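Local coordinates for genome polyprotein (PDB 6KU8), which is the rhinovirus C 3C cysteine protease, a chymotrypsin-like enzyme that probably cleaves the viral polyprotein, here bound to the inhibitor rupintrivir, at residues I21-K25 and G26-M30; V50-G54 and R55-V59; G166-R170 and V171-A175. All coordinates share one frame; numbering follows the deposited sequence.

Interaction 1 of 3, residues I21-K25 and G26-M30. With AG7 (4-{2-(4-fluoro-benzyl)-6-methyl-5-[(5-methyl-isoxazole-3-carbonyl)-amino]-4-oxo-heptanoylamino}-5-(2-oxo-pyrrolidin-3-yl)-pentanoic acid ethyl ester), chain B.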
ATOM      1  N   ILE A  21     -10.301  -3.972  -2.431  1.00 21.32           N
ATOM      2  CA  ILE A  21     -11.161  -2.935  -1.877  1.00 27.92           C
ATOM      3  C   ILE A  21     -11.726  -2.148  -3.047  1.00 27.71           C
ATOM      4  O   ILE A  21     -10.989  -1.771  -3.965  1.00 28.51           O
ATOM      5  CB  ILE A  21     -10.387  -2.035  -0.895  1.00 28.60           C
ATOM      6  CG1 ILE A  21     -11.325  -1.406   0.134  1.00 33.51           C
ATOM      7  CG2 ILE A  21      -9.638  -0.955  -1.641  1.00 27.60           C
ATOM      8  CD1 ILE A  21     -10.595  -0.889   1.381  1.00 28.71           C
ATOM      9  N   THR A  22     -13.040  -1.945  -3.042  1.00 24.56           N
ATOM     10  CA  THR A  22     -13.742  -1.283  -4.133  1.00 30.10           C
ATOM     11  C   THR A  22     -14.353  -0.010  -3.573  1.00 30.03           C
ATOM     12  O   THR A  22     -15.110  -0.068  -2.601  1.00 29.46           O
ATOM     13  CB  THR A  22     -14.832  -2.182  -4.730  1.00 29.86           C
ATOM     14  OG1 THR A  22     -14.252  -3.409  -5.183  1.00 32.15           O
ATOM     15  CG2 THR A  22     -15.519  -1.497  -5.924  1.00 29.78           C
ATOM     16  N   THR A  23     -13.995   1.131  -4.156  1.00 29.86           N
ATOM     17  CA  THR A  23     -14.615   2.412  -3.834  1.00 32.79           C
ATOM     18  C   THR A  23     -15.078   3.065  -5.129  1.00 35.88           C
ATOM     19  O   THR A  23     -14.902   2.520  -6.221  1.00 35.20           O
ATOM     20  CB  THR A  23     -13.660   3.347  -3.071  1.00 35.13           C
ATOM     21  OG1 THR A  23     -12.734   3.958  -3.986  1.00 29.28           O
ATOM     22  CG2 THR A  23     -12.895   2.589  -1.985  1.00 28.74           C
ATOM     23  N   SER A  24     -15.660   4.260  -5.012  1.00 34.79           N
ATOM     24  CA  SER A  24     -16.006   5.011  -6.208  1.00 35.67           C
ATOM     25  C   SER A  24     -14.780   5.315  -7.059  1.00 39.37           C
ATOM     26  O   SER A  24     -14.921   5.590  -8.252  1.00 37.93           O
ATOM     27  CB  SER A  24     -16.728   6.306  -5.826  1.00 40.21           C
ATOM     28  OG  SER A  24     -15.915   7.104  -4.982  1.00 46.02           O
ATOM     29  N   LYS A  25     -13.578   5.249  -6.483  1.00 35.50           N
ATOM     30  CA  LYS A  25     -12.357   5.461  -7.255  1.00 37.92           C
ATOM     31  C   LYS A  25     -11.856   4.191  -7.941  1.00 38.25           C
ATOM     32  O   LYS A  25     -10.771   4.212  -8.536  1.00 40.33           O
ATOM     33  CB  LYS A  25     -11.251   6.032  -6.363  1.00 37.04           C
ATOM     34  CG  LYS A  25     -11.652   7.293  -5.600  1.00 38.15           C
ATOM     35  CD  LYS A  25     -12.728   8.071  -6.340  1.00 44.43           C
ATOM     36  CE  LYS A  25     -12.364   9.534  -6.486  1.00 47.98           C
ATOM     37  NZ  LYS A  25     -11.302   9.694  -7.515  1.00 53.20           N
ATOM     38  N   GLY A  26     -12.608   3.100  -7.874  1.00 33.32           N
ATOM     39  CA  GLY A  26     -12.216   1.858  -8.506  1.00 30.86           C
ATOM     40  C   GLY A  26     -11.727   0.822  -7.512  1.00 27.57           C
ATOM     41  O   GLY A  26     -11.975   0.896  -6.306  1.00 25.75           O
ATOM     42  N   GLU A  27     -11.004  -0.162  -8.048  1.00 24.45           N
ATOM     43  CA  GLU A  27     -10.485  -1.286  -7.282  1.00 25.13           C
ATOM     44  C   GLU A  27      -9.051  -1.012  -6.845  1.00 24.63           C
ATOM     45  O   GLU A  27      -8.220  -0.583  -7.646  1.00 22.49           O
ATOM     46  CB  GLU A  27     -10.523  -2.578  -8.103  1.00 27.50           C
ATOM     47  CG  GLU A  27     -11.875  -3.249  -8.183  1.00 30.28           C
ATOM     48  CD  GLU A  27     -11.793  -4.622  -8.831  1.00 27.24           C
ATOM     49  OE1 GLU A  27     -10.777  -4.924  -9.503  1.00 25.01           O
ATOM     50  OE2 GLU A  27     -12.742  -5.403  -8.639  1.00 25.89           O
ATOM     51  N   PHE A  28      -8.773  -1.273  -5.575  1.00 20.23           N
ATOM     52  CA  PHE A  28      -7.449  -1.103  -4.997  1.00 21.88           C
ATOM     53  C   PHE A  28      -7.070  -2.383  -4.278  1.00 22.04           C
ATOM     54  O   PHE A  28      -7.935  -3.185  -3.908  1.00 19.91           O
ATOM     55  CB  PHE A  28      -7.390   0.062  -3.997  1.00 22.36           C
ATOM     56  CG  PHE A  28      -7.749   1.391  -4.590  1.00 26.27           C
ATOM     57  CD1 PHE A  28      -9.079   1.736  -4.798  1.00 27.49           C
ATOM     58  CD2 PHE A  28      -6.756   2.296  -4.944  1.00 26.27           C
ATOM     59  CE1 PHE A  28      -9.409   2.962  -5.363  1.00 29.50           C
ATOM     60  CE2 PHE A  28      -7.076   3.524  -5.490  1.00 29.26           C
ATOM     61  CZ  PHE A  28      -8.394   3.860  -5.708  1.00 31.30           C
ATOM     62  N   ASN A  29      -5.765  -2.558  -4.071  1.00 19.01           N
ATOM     63  CA  ASN A  29      -5.270  -3.596  -3.177  1.00 16.94           C
ATOM     64  C   ASN A  29      -5.224  -3.043  -1.760  1.00 21.73           C
ATOM     65  O   ASN A  29      -4.733  -1.933  -1.539  1.00 19.03           O
ATOM     66  CB  ASN A  29      -3.884  -4.095  -3.581  1.00 13.88           C
ATOM     67  CG  ASN A  29      -3.389  -5.192  -2.669  1.00 17.47           C
ATOM     68  OD1 ASN A  29      -4.019  -6.235  -2.542  1.00 22.53           O
ATOM     69  ND2 ASN A  29      -2.253  -4.962  -2.026  1.00 18.18           N
ATOM     70  N   MET A  30      -5.736  -3.824  -0.812  1.00 18.64           N
ATOM     71  CA  MET A  30      -5.693  -3.507   0.604  1.00 19.22           C
ATOM     72  C   MET A  30      -4.739  -4.472   1.295  1.00 19.40           C
ATOM     73  O   MET A  30      -4.845  -5.694   1.119  1.00 20.00           O
ATOM     74  CB  MET A  30      -7.088  -3.597   1.230  1.00 17.37           C
ATOM     75  CG  MET A  30      -7.135  -3.185   2.723  1.00 19.83           C
ATOM     76  SD  MET A  30      -8.677  -3.698   3.553  1.00 24.08           S
ATOM     77  CE  MET A  30      -8.251  -5.388   4.002  1.00 18.04           C
TER
HETATM   78  C01 AG7 B 501      -1.444   9.690 -10.321  1.00 56.87           C
HETATM   79  C02 AG7 B 501      -2.760   9.678  -9.562  1.00 55.13           C
HETATM   80  O03 AG7 B 501      -0.694   8.764 -10.434  1.00 39.03           O
HETATM   81  C04 AG7 B 501      -2.912   8.543  -8.559  1.00 48.62           C
HETATM   82  C05 AG7 B 501      -4.063   9.003  -7.682  1.00 52.58           C
HETATM   83  C06 AG7 B 501      -3.579  10.020  -6.636  1.00 47.89           C
HETATM   84  C07 AG7 B 501      -2.480   9.728  -5.843  1.00 46.71           C
HETATM   85  C08 AG7 B 501      -2.038  10.642  -4.901  1.00 48.30           C
HETATM   86  C09 AG7 B 501      -2.690  11.861  -4.745  1.00 47.91           C
HETATM   87  C10 AG7 B 501      -3.790  12.158  -5.537  1.00 49.60           C
HETATM   88  C11 AG7 B 501      -4.234  11.241  -6.482  1.00 49.69           C
HETATM   89  N12 AG7 B 501      -2.629   5.994  -9.104  1.00 42.73           N
HETATM   90  C13 AG7 B 501      -2.950   4.901 -10.039  1.00 41.63           C
HETATM   91  C14 AG7 B 501      -1.592   4.359 -10.453  1.00 39.08           C
HETATM   92  C15 AG7 B 501      -0.888   5.365 -11.442  1.00 34.68           C
HETATM   93  C16 AG7 B 501       0.348   4.603 -12.144  1.00 26.06           C
HETATM   94  N17 AG7 B 501       0.398   4.971 -13.414  1.00 30.82           N
HETATM   95  O18 AG7 B 501       1.083   3.850 -11.599  1.00 26.95           O
HETATM   96  C19 AG7 B 501      -3.895   3.774  -9.603  1.00 46.90           C
HETATM   97  C20 AG7 B 501      -4.948   4.291  -8.611  1.00 46.82           C
HETATM   98  C21 AG7 B 501      -6.103   4.492  -9.565  1.00 50.79           C
HETATM   99  O22 AG7 B 501      -6.969   5.573  -9.431  1.00 56.24           O
HETATM  100  O23 AG7 B 501      -6.215   3.718 -10.452  1.00 49.99           O
HETATM  101  C47 AG7 B 501      -3.201   7.297  -9.394  1.00 47.58           C
HETATM  102  O48 AG7 B 501      -3.906   7.394 -10.340  1.00 46.28           O
HETATM  103  C50 AG7 B 501      -7.924   5.593 -10.449  1.00 59.41           C
HETATM  104  C53 AG7 B 501      -9.035   6.561 -10.044  1.00 58.23           C
HETATM  105  C57 AG7 B 501      -1.208  11.058 -10.933  1.00 62.42           C
HETATM  106  N58 AG7 B 501       0.103  11.123 -11.453  1.00 63.63           N
HETATM  107  C59 AG7 B 501       0.786  12.368 -11.381  1.00 73.33           C
HETATM  108  O60 AG7 B 501       0.377  13.382 -10.910  1.00 77.20           O
HETATM  109  C78 AG7 B 501      -2.159  11.300 -12.107  1.00 64.57           C
HETATM  110  C81 AG7 B 501      -2.112  12.740 -12.634  1.00 66.68           C
HETATM  111  F1  AG7 B 501      -2.242  12.760  -3.814  1.00 48.64           F
HETATM  112  C82 AG7 B 501      -1.830  10.312 -13.232  1.00 74.14           C
HETATM  113  C83 AG7 B 501      -0.732   5.944 -13.704  1.00 34.72           C
HETATM  114  C84 AG7 B 501      -1.694   5.764 -12.440  1.00 36.83           C
HETATM  115  C1  AG7 B 501       2.111  12.211 -12.026  1.00 76.17           C
HETATM  116  O   HOH W   1     -15.055  -4.153  -7.914  1.00 29.00           O
HETATM  117  O   HOH W   2      -8.266   2.277  -8.968  1.00 36.95           O

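Interaction 2 of 3, residues V50-G54 and R55-V59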
ATOM      1  N   VAL A  50     -16.528   0.127   3.748  1.00 30.44           N
ATOM      2  CA  VAL A  50     -15.784  -0.128   2.528  1.00 30.16           C
ATOM      3  C   VAL A  50     -16.171  -1.504   2.012  1.00 27.95           C
ATOM      4  O   VAL A  50     -16.500  -2.412   2.785  1.00 27.28           O
ATOM      5  CB  VAL A  50     -14.255  -0.036   2.758  1.00 28.67           C
ATOM      6  CG1 VAL A  50     -13.853   1.391   3.133  1.00 29.80           C
ATOM      7  CG2 VAL A  50     -13.826  -1.001   3.856  1.00 28.89           C
ATOM      8  N   THR A  51     -16.148  -1.645   0.694  1.00 26.08           N
ATOM      9  CA  THR A  51     -16.366  -2.928   0.038  1.00 28.98           C
ATOM     10  C   THR A  51     -15.041  -3.679  -0.021  1.00 30.15           C
ATOM     11  O   THR A  51     -14.116  -3.266  -0.729  1.00 27.86           O
ATOM     12  CB  THR A  51     -16.927  -2.726  -1.362  1.00 29.58           C
ATOM     13  OG1 THR A  51     -18.054  -1.848  -1.291  1.00 32.72           O
ATOM     14  CG2 THR A  51     -17.367  -4.062  -1.951  1.00 26.43           C
ATOM     15  N   ILE A  52     -14.957  -4.781   0.720  1.00 26.46           N
ATOM     16  CA  ILE A  52     -13.790  -5.651   0.732  1.00 24.63           C
ATOM     17  C   ILE A  52     -14.217  -7.013   0.202  1.00 25.25           C
ATOM     18  O   ILE A  52     -15.157  -7.618   0.732  1.00 24.27           O
ATOM     19  CB  ILE A  52     -13.200  -5.771   2.139  1.00 24.20           C
ATOM     20  CG1 ILE A  52     -12.788  -4.382   2.646  1.00 21.56           C
ATOM     21  CG2 ILE A  52     -12.028  -6.730   2.141  1.00 20.93           C
ATOM     22  CD1 ILE A  52     -12.339  -4.386   4.081  1.00 19.10           C
ATOM     23  N   ASP A  53     -13.531  -7.490  -0.839  1.00 21.56           N
ATOM     24  CA  ASP A  53     -13.866  -8.759  -1.490  1.00 24.51           C
ATOM     25  C   ASP A  53     -15.376  -8.864  -1.730  1.00 26.57           C
ATOM     26  O   ASP A  53     -15.998  -9.902  -1.497  1.00 25.52           O
ATOM     27  CB  ASP A  53     -13.352  -9.959  -0.677  1.00 22.93           C
ATOM     28  CG  ASP A  53     -11.826  -9.981  -0.539  1.00 25.42           C
ATOM     29  OD1 ASP A  53     -11.144  -9.412  -1.418  1.00 22.66           O
ATOM     30  OD2 ASP A  53     -11.302 -10.565   0.450  1.00 22.76           O
ATOM     31  N   GLY A  54     -15.973  -7.766  -2.183  1.00 25.03           N
ATOM     32  CA  GLY A  54     -17.375  -7.758  -2.545  1.00 25.92           C
ATOM     33  C   GLY A  54     -18.358  -7.659  -1.399  1.00 32.83           C
ATOM     34  O   GLY A  54     -19.565  -7.785  -1.633  1.00 36.14           O
ATOM     35  N   ARG A  55     -17.901  -7.432  -0.173  1.00 25.73           N
ATOM     36  CA  ARG A  55     -18.801  -7.310   0.970  1.00 31.47           C
ATOM     37  C   ARG A  55     -18.571  -5.986   1.684  1.00 31.81           C
ATOM     38  O   ARG A  55     -17.444  -5.488   1.744  1.00 28.43           O
ATOM     39  CB  ARG A  55     -18.598  -8.459   1.964  1.00 32.41           C
ATOM     40  CG  ARG A  55     -18.939  -9.841   1.428  1.00 39.03           C
ATOM     41  CD  ARG A  55     -18.235 -10.903   2.245  1.00 43.00           C
ATOM     42  NE  ARG A  55     -17.988 -10.456   3.613  1.00 48.29           N
ATOM     43  CZ  ARG A  55     -16.885  -9.827   4.027  1.00 50.00           C
ATOM     44  NH1 ARG A  55     -15.898  -9.546   3.171  1.00 48.95           N
ATOM     45  NH2 ARG A  55     -16.775  -9.464   5.302  1.00 41.25           N
ATOM     46  N   GLU A  56     -19.640  -5.429   2.260  1.00 30.03           N
ATOM     47  CA  GLU A  56     -19.505  -4.190   3.021  1.00 29.67           C
ATOM     48  C   GLU A  56     -18.919  -4.492   4.392  1.00 28.00           C
ATOM     49  O   GLU A  56     -19.421  -5.349   5.121  1.00 28.11           O
ATOM     50  CB  GLU A  56     -20.844  -3.462   3.170  1.00 33.08           C
ATOM     51  CG  GLU A  56     -21.454  -3.001   1.851  1.00 36.62           C
ATOM     52  CD  GLU A  56     -20.548  -2.057   1.081  1.00 37.45           C
ATOM     53  OE1 GLU A  56     -20.252  -0.948   1.586  1.00 37.60           O
ATOM     54  OE2 GLU A  56     -20.114  -2.439  -0.024  1.00 36.03           O
ATOM     55  N   VAL A  57     -17.843  -3.790   4.732  1.00 29.36           N
ATOM     56  CA  VAL A  57     -17.175  -3.920   6.018  1.00 23.28           C
ATOM     57  C   VAL A  57     -17.181  -2.553   6.693  1.00 28.07           C
ATOM     58  O   VAL A  57     -16.764  -1.557   6.088  1.00 25.13           O
ATOM     59  CB  VAL A  57     -15.735  -4.445   5.855  1.00 25.92           C
ATOM     60  CG1 VAL A  57     -15.038  -4.520   7.211  1.00 21.11           C
ATOM     61  CG2 VAL A  57     -15.739  -5.818   5.146  1.00 28.28           C
ATOM     62  N   ARG A  58     -17.645  -2.508   7.942  1.00 24.80           N
ATOM     63  CA  ARG A  58     -17.677  -1.251   8.678  1.00 22.84           C
ATOM     64  C   ARG A  58     -16.280  -0.859   9.136  1.00 23.26           C
ATOM     65  O   ARG A  58     -15.540  -1.685   9.687  1.00 25.93           O
ATOM     66  CB  ARG A  58     -18.611  -1.357   9.885  1.00 30.23           C
ATOM     67  CG  ARG A  58     -18.523  -0.144  10.802  1.00 32.64           C
ATOM     68  CD  ARG A  58     -19.781   0.034  11.640  1.00 42.78           C
ATOM     69  NE  ARG A  58     -19.844  -0.897  12.758  1.00 38.43           N
ATOM     70  CZ  ARG A  58     -19.902  -0.518  14.028  1.00 43.37           C
ATOM     71  NH1 ARG A  58     -19.919   0.775  14.328  1.00 44.42           N
ATOM     72  NH2 ARG A  58     -19.961  -1.425  14.993  1.00 38.41           N
ATOM     73  N   VAL A  59     -15.924   0.406   8.907  1.00 28.78           N
ATOM     74  CA  VAL A  59     -14.655   0.972   9.364  1.00 24.00           C
ATOM     75  C   VAL A  59     -14.868   1.568  10.753  1.00 26.36           C
ATOM     76  O   VAL A  59     -15.595   2.549  10.907  1.00 24.95           O
ATOM     77  CB  VAL A  59     -14.123   2.035   8.397  1.00 24.05           C
ATOM     78  CG1 VAL A  59     -12.879   2.728   8.987  1.00 23.15           C
ATOM     79  CG2 VAL A  59     -13.788   1.410   7.047  1.00 24.35           C
TER

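Interaction 3 of 3, residues G166-R170 and V171-A175. With AG7 (4-{2-(4-fluoro-benzyl)-6-methyl-5-[(5-methyl-isoxazole-3-carbonyl)-amino]-4-oxo-heptanoylamino}-5-(2-oxo-pyrrolidin-3-yl)-pentanoic acid ethyl ester), chain B.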
ATOM      1  N   GLY A 166       1.264   5.945  -7.080  1.00 20.39           N
ATOM      2  CA  GLY A 166       1.176   6.768  -8.278  1.00 22.09           C
ATOM      3  C   GLY A 166       2.244   6.453  -9.302  1.00 20.25           C
ATOM      4  O   GLY A 166       3.114   5.602  -9.093  1.00 16.77           O
ATOM      5  N   GLY A 167       2.149   7.141 -10.436  1.00 19.33           N
ATOM      6  CA  GLY A 167       3.134   6.989 -11.498  1.00 21.01           C
ATOM      7  C   GLY A 167       2.830   7.948 -12.630  1.00 21.38           C
ATOM      8  O   GLY A 167       1.791   8.611 -12.650  1.00 25.09           O
ATOM      9  N   ASN A 168       3.760   8.007 -13.589  1.00 20.81           N
ATOM     10  CA  ASN A 168       3.657   8.956 -14.695  1.00 23.26           C
ATOM     11  C   ASN A 168       3.850   8.277 -16.048  1.00 24.32           C
ATOM     12  O   ASN A 168       4.195   8.944 -17.034  1.00 23.73           O
ATOM     13  CB  ASN A 168       4.662  10.106 -14.525  1.00 21.58           C
ATOM     14  CG  ASN A 168       6.098   9.688 -14.823  1.00 20.49           C
ATOM     15  OD1 ASN A 168       6.424   8.501 -14.830  1.00 18.26           O
ATOM     16  ND2 ASN A 168       6.963  10.674 -15.086  1.00 18.90           N
ATOM     17  N   GLY A 169       3.633   6.967 -16.125  1.00 22.60           N
ATOM     18  CA  GLY A 169       3.898   6.224 -17.339  1.00 22.15           C
ATOM     19  C   GLY A 169       5.323   5.731 -17.478  1.00 25.96           C
ATOM     20  O   GLY A 169       5.571   4.795 -18.244  1.00 23.33           O
ATOM     21  N   ARG A 170       6.259   6.331 -16.769  1.00 20.47           N
ATOM     22  CA  ARG A 170       7.656   5.920 -16.824  1.00 22.59           C
ATOM     23  C   ARG A 170       8.160   5.372 -15.495  1.00 21.67           C
ATOM     24  O   ARG A 170       8.891   4.386 -15.478  1.00 21.99           O
ATOM     25  CB  ARG A 170       8.543   7.105 -17.269  1.00 24.07           C
ATOM     26  CG  ARG A 170       8.310   7.564 -18.710  1.00 23.80           C
ATOM     27  CD  ARG A 170       8.608   6.432 -19.668  1.00 23.96           C
ATOM     28  NE  ARG A 170       9.959   5.933 -19.410  1.00 34.43           N
ATOM     29  CZ  ARG A 170      10.336   4.657 -19.476  1.00 34.58           C
ATOM     30  NH1 ARG A 170       9.469   3.704 -19.803  1.00 30.89           N
ATOM     31  NH2 ARG A 170      11.597   4.340 -19.204  1.00 36.49           N
ATOM     32  N   VAL A 171       7.778   5.978 -14.372  1.00 19.63           N
ATOM     33  CA  VAL A 171       8.227   5.542 -13.054  1.00 18.76           C
ATOM     34  C   VAL A 171       7.011   5.343 -12.159  1.00 17.27           C
ATOM     35  O   VAL A 171       5.900   5.777 -12.469  1.00 18.80           O
ATOM     36  CB  VAL A 171       9.189   6.544 -12.401  1.00 21.09           C
ATOM     37  CG1 VAL A 171      10.436   6.760 -13.280  1.00 21.98           C
ATOM     38  CG2 VAL A 171       8.454   7.851 -12.131  1.00 18.64           C
ATOM     39  N   GLY A 172       7.243   4.688 -11.025  1.00 18.08           N
ATOM     40  CA  GLY A 172       6.219   4.506 -10.019  1.00 16.80           C
ATOM     41  C   GLY A 172       6.668   5.101  -8.699  1.00 18.46           C
ATOM     42  O   GLY A 172       7.859   5.144  -8.396  1.00 19.68           O
ATOM     43  N   TYR A 173       5.696   5.575  -7.919  1.00 17.07           N
ATOM     44  CA  TYR A 173       5.924   6.146  -6.599  1.00 17.04           C
ATOM     45  C   TYR A 173       5.198   5.273  -5.585  1.00 16.97           C
ATOM     46  O   TYR A 173       4.020   4.954  -5.768  1.00 17.91           O
ATOM     47  CB  TYR A 173       5.413   7.596  -6.492  1.00 17.21           C
ATOM     48  CG  TYR A 173       5.867   8.494  -7.622  1.00 17.25           C
ATOM     49  CD1 TYR A 173       7.088   9.137  -7.576  1.00 20.56           C
ATOM     50  CD2 TYR A 173       5.066   8.692  -8.735  1.00 19.94           C
ATOM     51  CE1 TYR A 173       7.509   9.968  -8.614  1.00 22.94           C
ATOM     52  CE2 TYR A 173       5.476   9.499  -9.792  1.00 20.31           C
ATOM     53  CZ  TYR A 173       6.695  10.136  -9.722  1.00 24.26           C
ATOM     54  OH  TYR A 173       7.091  10.949 -10.755  1.00 24.10           O
ATOM     55  N   GLY A 174       5.908   4.875  -4.544  1.00 16.51           N
ATOM     56  CA  GLY A 174       5.323   4.119  -3.447  1.00 20.40           C
ATOM     57  C   GLY A 174       5.383   4.938  -2.164  1.00 18.29           C
ATOM     58  O   GLY A 174       6.370   5.629  -1.914  1.00 21.83           O
ATOM     59  N   ALA A 175       4.322   4.853  -1.369  1.00 15.55           N
ATOM     60  CA  ALA A 175       4.329   5.469  -0.046  1.00 19.48           C
ATOM     61  C   ALA A 175       5.126   4.578   0.904  1.00 18.97           C
ATOM     62  O   ALA A 175       4.788   3.405   1.085  1.00 19.55           O
ATOM     63  CB  ALA A 175       2.898   5.665   0.464  1.00 17.46           C
TER
HETATM   64  C01 AG7 B 501      -1.444   9.690 -10.321  1.00 56.87           C
HETATM   65  C02 AG7 B 501      -2.760   9.678  -9.562  1.00 55.13           C
HETATM   66  O03 AG7 B 501      -0.694   8.764 -10.434  1.00 39.03           O
HETATM   67  C04 AG7 B 501      -2.912   8.543  -8.559  1.00 48.62           C
HETATM   68  C05 AG7 B 501      -4.063   9.003  -7.682  1.00 52.58           C
HETATM   69  C06 AG7 B 501      -3.579  10.020  -6.636  1.00 47.89           C
HETATM   70  C07 AG7 B 501      -2.480   9.728  -5.843  1.00 46.71           C
HETATM   71  C08 AG7 B 501      -2.038  10.642  -4.901  1.00 48.30           C
HETATM   72  C09 AG7 B 501      -2.690  11.861  -4.745  1.00 47.91           C
HETATM   73  C10 AG7 B 501      -3.790  12.158  -5.537  1.00 49.60           C
HETATM   74  C11 AG7 B 501      -4.234  11.241  -6.482  1.00 49.69           C
HETATM   75  N12 AG7 B 501      -2.629   5.994  -9.104  1.00 42.73           N
HETATM   76  C13 AG7 B 501      -2.950   4.901 -10.039  1.00 41.63           C
HETATM   77  C14 AG7 B 501      -1.592   4.359 -10.453  1.00 39.08           C
HETATM   78  C15 AG7 B 501      -0.888   5.365 -11.442  1.00 34.68           C
HETATM   79  C16 AG7 B 501       0.348   4.603 -12.144  1.00 26.06           C
HETATM   80  N17 AG7 B 501       0.398   4.971 -13.414  1.00 30.82           N
HETATM   81  O18 AG7 B 501       1.083   3.850 -11.599  1.00 26.95           O
HETATM   82  C19 AG7 B 501      -3.895   3.774  -9.603  1.00 46.90           C
HETATM   83  C20 AG7 B 501      -4.948   4.291  -8.611  1.00 46.82           C
HETATM   84  C21 AG7 B 501      -6.103   4.492  -9.565  1.00 50.79           C
HETATM   85  O22 AG7 B 501      -6.969   5.573  -9.431  1.00 56.24           O
HETATM   86  O23 AG7 B 501      -6.215   3.718 -10.452  1.00 49.99           O
HETATM   87  C47 AG7 B 501      -3.201   7.297  -9.394  1.00 47.58           C
HETATM   88  O48 AG7 B 501      -3.906   7.394 -10.340  1.00 46.28           O
HETATM   89  C50 AG7 B 501      -7.924   5.593 -10.449  1.00 59.41           C
HETATM   90  C53 AG7 B 501      -9.035   6.561 -10.044  1.00 58.23           C
HETATM   91  C57 AG7 B 501      -1.208  11.058 -10.933  1.00 62.42           C
HETATM   92  N58 AG7 B 501       0.103  11.123 -11.453  1.00 63.63           N
HETATM   93  C59 AG7 B 501       0.786  12.368 -11.381  1.00 73.33           C
HETATM   94  O60 AG7 B 501       0.377  13.382 -10.910  1.00 77.20           O
HETATM   95  C78 AG7 B 501      -2.159  11.300 -12.107  1.00 64.57           C
HETATM   96  C81 AG7 B 501      -2.112  12.740 -12.634  1.00 66.68           C
HETATM   97  F1  AG7 B 501      -2.242  12.760  -3.814  1.00 48.64           F
HETATM   98  C82 AG7 B 501      -1.830  10.312 -13.232  1.00 74.14           C
HETATM   99  C83 AG7 B 501      -0.732   5.944 -13.704  1.00 34.72           C
HETATM  100  C84 AG7 B 501      -1.694   5.764 -12.440  1.00 36.83           C
HETATM  101  C1  AG7 B 501       2.111  12.211 -12.026  1.00 76.17           C
HETATM  102  O   HOH W   3       4.130   4.809 -14.415  1.00 21.71           O

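Interaction 1 of 3, residues I21-K25 and G26-M30
The F28 ring meets K25 at its edge: K25 CB lies in the ring plane, 3.6 Å from CZ. Water 2 sits over one face, 3.6 Å above the plane and offset toward the rim, while AG7 C20 approaches CE2 obliquely at 3.9 Å. T23 also comes in obliquely, its OG1 near CE1. With CG anti to the carbonyl carbon (chi1 -60°), F28 carries its ring back to the turn, where CZ and CE1 meet K25. I21 CG2 packs on F28 CB at 3.4 Å, and I21 CD1 reaches M30 SD at 4.0 Å, these two side chains crossing at about a right angle. A type I turn from T23 to G26 joins the strands, which form the hydrogen-bonded pairs T23 with G26 and I21 with F28. T23 OG1 accepts from K25 N at 2.9 Å, an ST turn, and is also hydrogen-bonded to A44 O. On the face opposite I21 and F28, T22 and E27 lie side by side; water 1 joins T22 OG1 to E27 OE2, while E27 OE1 bonds T110. The hairpin couples strands 18-23 and 26-34 of the N-terminal barrel, with I21 and M30 packed against strands 37-41 and 49-52 and F28 touching C150 beside the inhibitor.

Interaction 2 of 3, residues V50-G54 and R55-V59
A tight beta hairpin ends where I52 and R55 face each other across a type I' turn, with D53 and G54 at its corners, both at positive phi. R55 N bonds I52 O at 2.9 Å from well above the carbonyl plane, 56° out of it, whereas I52 N, bonding R55 O, is tilted only 17° from the R55 carbonyl plane. Further from the turn, V50 and V57 form a second hydrogen-bonded pair. The two strands, 49-52 and 55-66, are neighbours in the six-stranded antiparallel barrel of this chymotrypsin-like protease, and their two faces differ in character. On one, I52 CD1 lies against V57 CB at 3.8 Å and V50 CG1 against V59 CG2 at 3.9 Å; L80 of strand 75-80 packs on I52, V57 and V59. On the other, T51 OG1 donates to E56 OE2 in a very short bond of 2.5 Å. The glutamate chain bends at chi2 (-59°), which brings OE2 back to T51 OG1, and OE1 has a weak bond to S49 OG. From the turn itself, D53 ties the hairpin to strand 18-23: OD1 accepts from V20 N and OD2 bonds H19 ND1.

Interaction 3 of 3, residues G166-R170 and V171-A175
G166 and Y173 form an antiparallel hydrogen-bonded pair, Y173 N reaching G166 O at 2.8 Å and G166 N returning a longer bond of 3.2 Å to Y173 O, and the next pair, G167 with G172, brings two glycine CA atoms close together. This is the end of the beta hairpin made by strands 159-167 and 172-176 in the second sheet of the chymotrypsin-like fold, and its first strand runs along the inhibitor. G167 pairs with AG7 much as one extended strand pairs with another: its N donates to the ligand ketone O03, and its O accepts from the ligand amide N58, both at 3.3 Å. G166 CA also lies close to this ketone, 3.5 Å from O03.

Across the hairpin, the Y173 ring turns its edge to the glycine backbone. CD2 is 3.6 Å from G166 C, and CE2 comes near G167 CA, so the ring runs alongside the strand instead of lying flat on it. Y173 also touches L138, and V171 touches K140, which places both against strand 138-141.

N168 organises the loop. Its chi1 of 74° tucks CG between its own backbone N and carbonyl carbon, turning OD1 in toward the backbone of R170 and V171. OD1 then grips two backbone N-H groups: R170 N, which comes from above the amide plane and completes an Asx turn, and V171 N, in nearly straight line with the C=O. The same oxygen lies against V171 CG2, and N168 N gives a longer bond to V171 O. Water 3 donates to that V171 O and accepts a weak bond from G169 N, both at 2.8 Å.

From the N terminus, interaction 1 closes the hairpin of strands 18-23 and 26-34, interaction 2 closes that of strands 49-52 and 55-66, and interaction 3 closes that of strands 159-167 and 172-176. The three loops follow in series; none nests in or crosses another. Interactions 1 and 2 touch within the N-terminal barrel, where strand 18-23 lies beside strand 49-52: T22 N is 2.9 Å from T51 O, a probable hydrogen bond, and M30 packs on I52. Interaction 3 belongs to the other sheet, its nearest atoms about 9 Å from those of interaction 1, yet both hairpins touch AG7 in the same pocket. Interaction 2 stands apart from interaction 3, across the chain's centre.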